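Local coordinates for MUTM (fpg) protein (Thermus thermophilus, PDB 1EE8), which belongs to the formamidopyrimidine-DNA glycosylase (Fpg/MutM) family, joining an N-terminal beta-rich domain to a helical H2TH domain and a zinc finger, at residues Pro1-Val6 against Val47-Lys52. Residues are numbered along the deposited sequence; the frame is centred on the assembly and turned at random.
Sequences PELPEV and VDRRGK
Leu3 and Val6, on the first turn of helix 3-17, pack against the long side chain of Arg49 at the end of strand 42-50. Arg49 suits this place because its methylenes give Val6 an apolar surface and its flat, charged guanidinium can take an aliphatic group on its face. CG1 of Val6 lies 3.7 Å from CG of Arg49, while CG of Leu3 sits over one face of the guanidinium, 3.6 Å from Arg49 NH2 and offset toward the rim, which leaves the N-H groups at the edge able to meet acceptors. A bend at chi3 (63°) turns the guanidinium back toward its own chain, where Arg49 NH2 donates to Gly51 O at 2.9 Å, in the guanidinium plane and on a carbonyl lone pair. Salt bridges from NE to Glu7 and from NH2 to Glu124 further fix the group. Gly51 turns the chain just past the strand with phi 60° and psi -124°, a backbone shape that residues with a CB rarely adopt.

Lys52 then runs extended beside the N-terminus; Lys52 CD lies 3.9 Å from Pro1 O, and CG2 of Val6 rests against Lys52 O at 3.6 Å, a van der Waals contact. No hydrogen bond joins the two segments. Within 1-6, the carboxylate of Glu5 accepts the N-H of the N-cap residue, Glu2 N to Glu5 OE2 (2.7 Å), tying the helix start to its first turn.

Leu3 also reaches Val202, and Val6 touches Leu54, so the start of helix 3-17 lies between strand 53-58 of the N-terminal domain and helix 184-203 of the H2TH region.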
loop_
_atom_site.group_PDB
_atom_site.type_symbol
_atom_site.label_atom_id
_atom_site.label_comp_id
_atom_site.label_asym_id
_atom_site.label_seq_id
_atom_site.Cartn_x
_atom_site.Cartn_y
_atom_site.Cartn_z
ATOM N N PRO A 1 2.192 22.239 16.917
ATOM C CA PRO A 1 1.994 23.131 15.752
ATOM C C PRO A 1 0.538 23.325 15.329
ATOM O O PRO A 1 -0.261 22.387 15.322
ATOM C CB PRO A 1 2.824 22.563 14.603
ATOM C CG PRO A 1 3.192 21.151 15.115
ATOM C CD PRO A 1 3.281 21.290 16.633
ATOM N N GLU A 2 0.207 24.560 14.980
ATOM C CA GLU A 2 -1.138 24.912 14.541
ATOM C C GLU A 2 -1.075 25.393 13.090
ATOM O O GLU A 2 -0.016 25.344 12.468
ATOM C CB GLU A 2 -1.711 25.988 15.472
ATOM C CG GLU A 2 -1.958 25.459 16.892
ATOM C CD GLU A 2 -2.306 26.545 17.894
ATOM O OE1 GLU A 2 -3.177 27.393 17.596
ATOM O OE2 GLU A 2 -1.713 26.545 18.993
ATOM N N LEU A 3 -2.195 25.863 12.557
ATOM C CA LEU A 3 -2.253 26.321 11.169
ATOM C C LEU A 3 -1.018 27.104 10.708
ATOM O O LEU A 3 -0.450 26.813 9.657
ATOM C CB LEU A 3 -3.522 27.159 10.940
ATOM C CG LEU A 3 -3.804 27.635 9.502
ATOM C CD1 LEU A 3 -5.271 27.974 9.355
ATOM C CD2 LEU A 3 -2.932 28.848 9.156
ATOM N N PRO A 4 -0.579 28.101 11.493
ATOM C CA PRO A 4 0.599 28.869 11.068
ATOM C C PRO A 4 1.892 28.059 10.902
ATOM O O PRO A 4 2.628 28.260 9.940
ATOM C CB PRO A 4 0.715 29.948 12.146
ATOM C CG PRO A 4 -0.725 30.149 12.579
ATOM C CD PRO A 4 -1.219 28.721 12.667
ATOM N N GLU A 5 2.171 27.155 11.836
ATOM C CA GLU A 5 3.375 26.332 11.749
ATOM C C GLU A 5 3.287 25.328 10.595
ATOM O O GLU A 5 4.263 25.111 9.872
ATOM C CB GLU A 5 3.609 25.561 13.059
ATOM C CG GLU A 5 3.933 26.446 14.262
ATOM C CD GLU A 5 2.777 27.355 14.654
ATOM O OE1 GLU A 5 3.033 28.535 14.981
ATOM O OE2 GLU A 5 1.618 26.885 14.649
ATOM N N VAL A 6 2.120 24.715 10.431
ATOM C CA VAL A 6 1.931 23.731 9.375
ATOM C C VAL A 6 2.011 24.399 8.008
ATOM O O VAL A 6 2.612 23.856 7.081
ATOM C CB VAL A 6 0.581 23.005 9.537
ATOM C CG1 VAL A 6 0.408 21.959 8.442
ATOM C CG2 VAL A 6 0.525 22.344 10.914
ATOM N N VAL A 47 1.845 19.725 -2.118
ATOM C CA VAL A 47 1.859 19.603 -0.666
ATOM C C VAL A 47 0.754 20.545 -0.204
ATOM O O VAL A 47 0.919 21.765 -0.217
ATOM C CB VAL A 47 3.206 20.046 -0.053
ATOM C CG1 VAL A 47 3.183 19.848 1.467
ATOM C CG2 VAL A 47 4.347 19.251 -0.663
ATOM N N ASP A 48 -0.391 19.977 0.158
ATOM C CA ASP A 48 -1.520 20.779 0.605
ATOM C C ASP A 48 -1.640 20.769 2.124
ATOM O O ASP A 48 -0.977 19.990 2.815
ATOM C CB ASP A 48 -2.828 20.257 0.006
ATOM C CG ASP A 48 -2.827 20.269 -1.511
ATOM O OD1 ASP A 48 -2.371 21.267 -2.106
ATOM O OD2 ASP A 48 -3.295 19.276 -2.107
ATOM N N ARG A 49 -2.485 21.653 2.630
ATOM C CA ARG A 49 -2.736 21.746 4.057
ATOM C C ARG A 49 -4.220 21.935 4.262
ATOM O O ARG A 49 -4.852 22.767 3.612
ATOM C CB ARG A 49 -2.009 22.936 4.690
ATOM C CG ARG A 49 -2.333 23.100 6.184
ATOM C CD ARG A 49 -1.846 24.434 6.744
ATOM N NE ARG A 49 -2.514 25.569 6.105
ATOM C CZ ARG A 49 -3.805 25.850 6.240
ATOM N NH1 ARG A 49 -4.326 26.896 5.616
ATOM N NH2 ARG A 49 -4.577 25.095 7.005
ATOM N N ARG A 50 -4.777 21.140 5.158
ATOM C CA ARG A 50 -6.180 21.237 5.501
ATOM C C ARG A 50 -6.109 21.255 7.019
ATOM O O ARG A 50 -5.645 20.290 7.635
ATOM C CB ARG A 50 -6.949 20.011 5.014
ATOM C CG ARG A 50 -8.452 20.133 5.167
ATOM C CD ARG A 50 -9.046 21.075 4.136
ATOM N NE ARG A 50 -10.495 21.213 4.292
ATOM C CZ ARG A 50 -11.089 22.032 5.156
ATOM N NH1 ARG A 50 -10.364 22.806 5.954
ATOM N NH2 ARG A 50 -12.413 22.074 5.222
ATOM N N GLY A 51 -6.540 22.359 7.617
ATOM C CA GLY A 51 -6.476 22.476 9.062
ATOM C C GLY A 51 -5.022 22.350 9.481
ATOM O O GLY A 51 -4.155 23.094 9.006
ATOM N N LYS A 52 -4.751 21.392 10.358
ATOM C CA LYS A 52 -3.399 21.148 10.850
ATOM C C LYS A 52 -2.750 19.980 10.128
ATOM O O LYS A 52 -1.660 19.551 10.497
ATOM C CB LYS A 52 -3.426 20.838 12.345
ATOM C CG LYS A 52 -3.952 21.962 13.199
ATOM C CD LYS A 52 -4.055 21.540 14.644
ATOM C CE LYS A 52 -4.714 22.624 15.475
ATOM N NZ LYS A 52 -5.062 22.125 16.832
#